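Local coordinates for uncharacterized protein (Burkholderia cenocepacia, PDB 6ANS), which is of unknown function but belongs to the DUF1214 family and pairs with a second copy of itself through its helical layer, at residues A[36-50]-A[231-243]. Residues are numbered along the deposited sequence; the frame is centred on the assembly and turned at random.
Sequences TWADFCDTLKRSGEQ and LMRAAQFVEQTSK
Phe40, Thr43 and selenomethionine Met232 mesh as knobs into holes between two nearly parallel helices, 36-46 and 231-243, whose axes run 8.6 Å apart at 6°. The pairing belongs to the helical layer beside the beta sheets of this DUF1214-family protein, where helix 60-83 also packs on Leu44 and Phe237. Phe40 drops into the hole formed by Leu231, Met232, Ala234 and Ala235. Leu231 CD2 lies over one face of the Phe40 ring, 4.2 Å from its centroid in a CH-pi contact, while Ala234 CB sits at the ring edge and Ala235 CB approaches Phe40 CD1 obliquely at 3.6 Å. Met232 replies by folding back at chi2 and chi3: SE rests near Thr36 CG2 and Asp39 CB, and Met232 CE ends 3.7 Å from Thr43 OG1. Thr43 CB and CG2 both press on Ala235 CB; OG1 lies beside the backbone N (chi1 -58°), where it donates to Asp39 O and accepts from a water shared with Gln236 NE2, and this puts CG2 anti to that nitrogen and against Ala235.

Farther along, Glu239 reaches across from CB to its carboxylate. Glu239 CB lies 3.3 Å from Ser47 OG, CG stays near the same hydroxyl, and CD carries both oxygens to Arg46. The guanidinium answers side-on, Arg46 NE to Glu239 OE2 at 3.0 Å and Arg46 NH2 to Glu239 OE1 at 2.7 Å, each oxygen using its syn lone pair, with the two planes 26° apart. Trp37 and Leu44 also reach the second subunit, whose Leu44 O accepts from Trp37 NE1. Gln50, its OE1 bonded to Arg53, crosses Lys243 obliquely with CD against Lys243 CB, and a water joins Gln50 NE2 to Arg46 O and to Glu239 OE2, the last at 2.6 Å from the water oxygen.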
loop_
_atom_site.group_PDB
_atom_site.type_symbol
_atom_site.label_atom_id
_atom_site.label_comp_id
_atom_site.label_asym_id
_atom_site.label_seq_id
_atom_site.Cartn_x
_atom_site.Cartn_y
_atom_site.Cartn_z
ATOM N N THR A 36 -17.963 12.253 -11.488
ATOM C CA THR A 36 -17.219 10.994 -11.515
ATOM C C THR A 36 -16.954 10.493 -10.105
ATOM O O THR A 36 -17.055 9.286 -9.831
ATOM C CB THR A 36 -15.887 11.162 -12.256
ATOM O OG1 THR A 36 -16.120 11.752 -13.534
ATOM C CG2 THR A 36 -15.209 9.801 -12.442
ATOM N N TRP A 37 -16.590 11.407 -9.201
ATOM C CA TRP A 37 -16.344 11.005 -7.826
ATOM C C TRP A 37 -17.607 10.431 -7.209
ATOM O O TRP A 37 -17.557 9.419 -6.502
ATOM C CB TRP A 37 -15.823 12.193 -7.004
ATOM C CG TRP A 37 -15.432 11.795 -5.608
ATOM C CD1 TRP A 37 -16.114 12.065 -4.461
ATOM C CD2 TRP A 37 -14.277 11.027 -5.218
ATOM N NE1 TRP A 37 -15.458 11.525 -3.385
ATOM C CE2 TRP A 37 -14.329 10.884 -3.820
ATOM C CE3 TRP A 37 -13.200 10.459 -5.917
ATOM C CZ2 TRP A 37 -13.360 10.193 -3.104
ATOM C CZ3 TRP A 37 -12.230 9.771 -5.205
ATOM C CH2 TRP A 37 -12.314 9.644 -3.812
ATOM N N ALA A 38 -18.759 11.058 -7.476
ATOM C CA ALA A 38 -20.013 10.511 -6.968
ATOM C C ALA A 38 -20.263 9.117 -7.528
ATOM O O ALA A 38 -20.577 8.181 -6.781
ATOM C CB ALA A 38 -21.173 11.448 -7.310
ATOM N N ASP A 39 -20.104 8.957 -8.848
ATOM C CA ASP A 39 -20.322 7.655 -9.474
ATOM C C ASP A 39 -19.354 6.612 -8.942
ATOM O O ASP A 39 -19.722 5.448 -8.755
ATOM C CB ASP A 39 -20.173 7.770 -10.991
ATOM C CG ASP A 39 -21.262 8.598 -11.612
ATOM O OD1 ASP A 39 -22.223 8.958 -10.886
ATOM O OD2 ASP A 39 -21.132 8.919 -12.810
ATOM N N PHE A 40 -18.098 7.012 -8.731
ATOM C CA PHE A 40 -17.086 6.136 -8.139
ATOM C C PHE A 40 -17.527 5.608 -6.777
ATOM O O PHE A 40 -17.490 4.394 -6.519
ATOM C CB PHE A 40 -15.770 6.920 -8.052
ATOM C CG PHE A 40 -14.698 6.273 -7.233
ATOM C CD1 PHE A 40 -13.874 5.304 -7.795
ATOM C CD2 PHE A 40 -14.435 6.711 -5.932
ATOM C CE1 PHE A 40 -12.849 4.725 -7.050
ATOM C CE2 PHE A 40 -13.393 6.154 -5.179
ATOM C CZ PHE A 40 -12.604 5.165 -5.733
ATOM N N CYS A 41 -17.950 6.508 -5.887
ATOM C CA CYS A 41 -18.366 6.077 -4.557
ATOM C C CYS A 41 -19.638 5.226 -4.619
ATOM O O CYS A 41 -19.756 4.227 -3.896
ATOM C CB CYS A 41 -18.542 7.303 -3.649
ATOM S SG CYS A 41 -16.972 8.204 -3.370
ATOM N N ASP A 42 -20.581 5.579 -5.497
ATOM C CA ASP A 42 -21.811 4.786 -5.624
ATOM C C ASP A 42 -21.548 3.390 -6.188
ATOM O O ASP A 42 -22.267 2.439 -5.853
ATOM C CB ASP A 42 -22.827 5.493 -6.526
ATOM C CG ASP A 42 -23.420 6.730 -5.886
ATOM O OD1 ASP A 42 -23.284 6.900 -4.651
ATOM O OD2 ASP A 42 -24.056 7.512 -6.625
ATOM N N THR A 43 -20.575 3.254 -7.091
ATOM C CA THR A 43 -20.205 1.923 -7.556
ATOM C C THR A 43 -19.574 1.124 -6.426
ATOM O O THR A 43 -19.903 -0.048 -6.224
ATOM C CB THR A 43 -19.262 2.029 -8.752
ATOM O OG1 THR A 43 -19.913 2.769 -9.789
ATOM C CG2 THR A 43 -18.832 0.623 -9.262
ATOM N N LEU A 44 -18.691 1.757 -5.662
ATOM C CA LEU A 44 -18.174 1.139 -4.445
ATOM C C LEU A 44 -19.304 0.680 -3.537
ATOM O O LEU A 44 -19.313 -0.461 -3.058
ATOM C CB LEU A 44 -17.299 2.142 -3.710
ATOM C CG LEU A 44 -15.863 2.068 -4.152
ATOM C CD1 LEU A 44 -15.053 3.172 -3.495
ATOM C CD2 LEU A 44 -15.411 0.674 -3.725
ATOM N N LYS A 45 -20.276 1.563 -3.299
ATOM C CA LYS A 45 -21.383 1.224 -2.414
ATOM C C LYS A 45 -22.137 0.007 -2.929
ATOM O O LYS A 45 -22.390 -0.939 -2.177
ATOM C CB LYS A 45 -22.321 2.429 -2.259
ATOM C CG LYS A 45 -23.534 2.191 -1.362
ATOM C CD LYS A 45 -24.132 3.545 -0.898
ATOM C CE LYS A 45 -24.674 4.365 -2.067
ATOM N NZ LYS A 45 -25.323 5.637 -1.631
ATOM N N ARG A 46 -22.474 0.007 -4.228
ATOM C CA ARG A 46 -23.239 -1.085 -4.812
ATOM C C ARG A 46 -22.500 -2.418 -4.711
ATOM O O ARG A 46 -23.136 -3.478 -4.655
ATOM C CB ARG A 46 -23.555 -0.756 -6.269
ATOM C CG ARG A 46 -24.613 -1.630 -6.887
ATOM C CD ARG A 46 -24.975 -1.167 -8.292
ATOM N NE ARG A 46 -23.868 -1.359 -9.232
ATOM C CZ ARG A 46 -23.381 -0.393 -10.005
ATOM N NH1 ARG A 46 -23.928 0.820 -9.966
ATOM N NH2 ARG A 46 -22.366 -0.639 -10.826
ATOM N N SER A 47 -21.168 -2.386 -4.650
ATOM C CA SER A 47 -20.389 -3.607 -4.454
ATOM C C SER A 47 -20.743 -4.331 -3.162
ATOM O O SER A 47 -20.514 -5.538 -3.067
ATOM C CB SER A 47 -18.901 -3.290 -4.432
ATOM O OG SER A 47 -18.457 -2.863 -5.695
ATOM N N GLY A 48 -21.283 -3.624 -2.164
ATOM C CA GLY A 48 -21.732 -4.281 -0.942
ATOM C C GLY A 48 -22.744 -5.384 -1.183
ATOM O O GLY A 48 -22.844 -6.312 -0.373
ATOM N N GLU A 49 -23.488 -5.315 -2.291
ATOM C CA GLU A 49 -24.450 -6.370 -2.608
ATOM C C GLU A 49 -23.767 -7.709 -2.851
ATOM O O GLU A 49 -24.374 -8.762 -2.627
ATOM C CB GLU A 49 -25.286 -5.969 -3.821
ATOM C CG GLU A 49 -26.105 -4.693 -3.585
ATOM C CD GLU A 49 -26.706 -4.110 -4.862
ATOM O OE1 GLU A 49 -26.455 -4.658 -5.958
ATOM O OE2 GLU A 49 -27.428 -3.093 -4.770
ATOM N N GLN A 50 -22.514 -7.702 -3.317
ATOM C CA GLN A 50 -21.805 -8.971 -3.473
ATOM C C GLN A 50 -21.545 -9.652 -2.129
ATOM O O GLN A 50 -21.434 -10.881 -2.069
ATOM C CB GLN A 50 -20.478 -8.752 -4.201
ATOM C CG GLN A 50 -20.627 -8.153 -5.573
ATOM C CD GLN A 50 -21.540 -8.976 -6.452
ATOM O OE1 GLN A 50 -21.573 -10.197 -6.356
ATOM N NE2 GLN A 50 -22.284 -8.306 -7.318
ATOM N N LEU A 231 -10.514 6.088 -12.290
ATOM C CA LEU A 231 -11.420 5.956 -11.149
ATOM C C LEU A 231 -12.536 4.956 -11.438
ATOM O O LEU A 231 -12.824 4.073 -10.619
ATOM C CB LEU A 231 -12.000 7.320 -10.773
ATOM C CG LEU A 231 -11.015 8.258 -10.070
ATOM C CD1 LEU A 231 -11.590 9.672 -9.972
ATOM C CD2 LEU A 231 -10.670 7.720 -8.697
HETATM N N MSE A 232 -13.178 5.071 -12.601
HETATM C CA MSE A 232 -14.282 4.173 -12.923
HETATM C C MSE A 232 -13.770 2.735 -13.051
HETATM O O MSE A 232 -14.408 1.804 -12.553
HETATM C CB MSE A 232 -15.013 4.624 -14.200
HETATM C CG MSE A 232 -15.814 5.932 -14.006
HETATM SE SE MSE A 232 -16.685 6.135 -12.206
HETATM C CE MSE A 232 -17.879 4.562 -12.308
ATOM N N ARG A 233 -12.603 2.544 -13.677
ATOM C CA ARG A 233 -12.054 1.190 -13.748
ATOM C C ARG A 233 -11.751 0.651 -12.355
ATOM O O ARG A 233 -12.019 -0.524 -12.064
ATOM C CB ARG A 233 -10.799 1.149 -14.633
ATOM C CG ARG A 233 -11.114 1.098 -16.158
ATOM C CD ARG A 233 -9.839 0.874 -16.991
ATOM N NE ARG A 233 -8.969 2.049 -16.943
ATOM C CZ ARG A 233 -9.132 3.119 -17.716
ATOM N NH1 ARG A 233 -10.119 3.145 -18.606
ATOM N NH2 ARG A 233 -8.307 4.154 -17.608
ATOM N N ALA A 234 -11.209 1.497 -11.474
ATOM C CA ALA A 234 -10.934 1.057 -10.108
ATOM C C ALA A 234 -12.216 0.635 -9.403
ATOM O O ALA A 234 -12.280 -0.445 -8.807
ATOM C CB ALA A 234 -10.220 2.164 -9.325
ATOM N N ALA A 235 -13.264 1.463 -9.490
ATOM C CA ALA A 235 -14.535 1.129 -8.842
ATOM C C ALA A 235 -15.126 -0.139 -9.430
ATOM O O ALA A 235 -15.630 -0.997 -8.696
ATOM C CB ALA A 235 -15.541 2.289 -8.970
ATOM N N GLN A 236 -15.079 -0.271 -10.758
ATOM C CA GLN A 236 -15.643 -1.452 -11.402
ATOM C C GLN A 236 -14.818 -2.701 -11.115
ATOM O O GLN A 236 -15.368 -3.808 -11.112
ATOM C CB GLN A 236 -15.785 -1.204 -12.907
ATOM C CG GLN A 236 -17.034 -0.375 -13.251
ATOM C CD GLN A 236 -16.823 0.546 -14.434
ATOM O OE1 GLN A 236 -15.889 0.360 -15.222
ATOM N NE2 GLN A 236 -17.715 1.535 -14.587
ATOM N N PHE A 237 -13.514 -2.541 -10.863
ATOM C CA PHE A 237 -12.684 -3.661 -10.422
ATOM C C PHE A 237 -13.188 -4.248 -9.106
ATOM O O PHE A 237 -13.238 -5.473 -8.951
ATOM C CB PHE A 237 -11.227 -3.208 -10.286
ATOM C CG PHE A 237 -10.260 -4.312 -9.908
ATOM C CD1 PHE A 237 -9.618 -5.067 -10.897
ATOM C CD2 PHE A 237 -9.977 -4.580 -8.569
ATOM C CE1 PHE A 237 -8.710 -6.075 -10.551
ATOM C CE2 PHE A 237 -9.080 -5.589 -8.212
ATOM C CZ PHE A 237 -8.438 -6.341 -9.206
ATOM N N VAL A 238 -13.546 -3.397 -8.139
ATOM C CA VAL A 238 -14.053 -3.896 -6.858
ATOM C C VAL A 238 -15.319 -4.713 -7.072
ATOM O O VAL A 238 -15.450 -5.844 -6.580
ATOM C CB VAL A 238 -14.326 -2.735 -5.882
ATOM C CG1 VAL A 238 -14.994 -3.278 -4.624
ATOM C CG2 VAL A 238 -13.049 -2.018 -5.530
ATOM N N GLU A 239 -16.267 -4.154 -7.819
ATOM C CA GLU A 239 -17.537 -4.843 -8.028
ATOM C C GLU A 239 -17.342 -6.142 -8.794
ATOM O O GLU A 239 -17.861 -7.192 -8.394
ATOM C CB GLU A 239 -18.516 -3.939 -8.773
ATOM C CG GLU A 239 -19.842 -4.628 -9.104
ATOM C CD GLU A 239 -20.960 -3.640 -9.356
ATOM O OE1 GLU A 239 -20.807 -2.841 -10.306
ATOM O OE2 GLU A 239 -21.995 -3.685 -8.638
ATOM N N GLN A 240 -16.577 -6.098 -9.893
ATOM C CA GLN A 240 -16.441 -7.288 -10.741
ATOM C C GLN A 240 -15.578 -8.364 -10.091
ATOM O O GLN A 240 -15.856 -9.558 -10.242
ATOM C CB GLN A 240 -15.868 -6.923 -12.113
ATOM C CG GLN A 240 -16.754 -6.030 -12.963
ATOM C CD GLN A 240 -18.132 -6.625 -13.185
ATOM O OE1 GLN A 240 -18.271 -7.817 -13.483
ATOM N NE2 GLN A 240 -19.162 -5.795 -13.041
ATOM N N THR A 241 -14.520 -7.975 -9.381
ATOM C CA THR A 241 -13.653 -8.983 -8.769
ATOM C C THR A 241 -14.382 -9.708 -7.654
ATOM O O THR A 241 -14.345 -10.942 -7.575
ATOM C CB THR A 241 -12.375 -8.340 -8.234
ATOM O OG1 THR A 241 -11.680 -7.719 -9.315
ATOM C CG2 THR A 241 -11.446 -9.379 -7.546
ATOM N N SER A 242 -15.056 -8.954 -6.778
ATOM C CA SER A 242 -15.828 -9.590 -5.717
ATOM C C SER A 242 -16.928 -10.463 -6.307
ATOM O O SER A 242 -17.149 -11.586 -5.843
ATOM C CB SER A 242 -16.407 -8.541 -4.756
ATOM O OG SER A 242 -17.266 -7.591 -5.385
ATOM N N LYS A 243 -17.618 -9.973 -7.343
ATOM C CA LYS A 243 -18.645 -10.799 -7.981
ATOM C C LYS A 243 -18.039 -12.070 -8.573
ATOM O O LYS A 243 -18.578 -13.166 -8.380
ATOM C CB LYS A 243 -19.376 -10.000 -9.057
ATOM C CG LYS A 243 -20.386 -10.788 -9.901
ATOM C CD LYS A 243 -21.080 -9.835 -10.894
ATOM C CE LYS A 243 -21.883 -10.553 -11.985
ATOM N NZ LYS A 243 -22.631 -11.749 -11.504
HETATM O O HOH W 1 -20.043 1.753 -12.305
HETATM O O HOH W 2 -22.813 -5.428 -6.937
#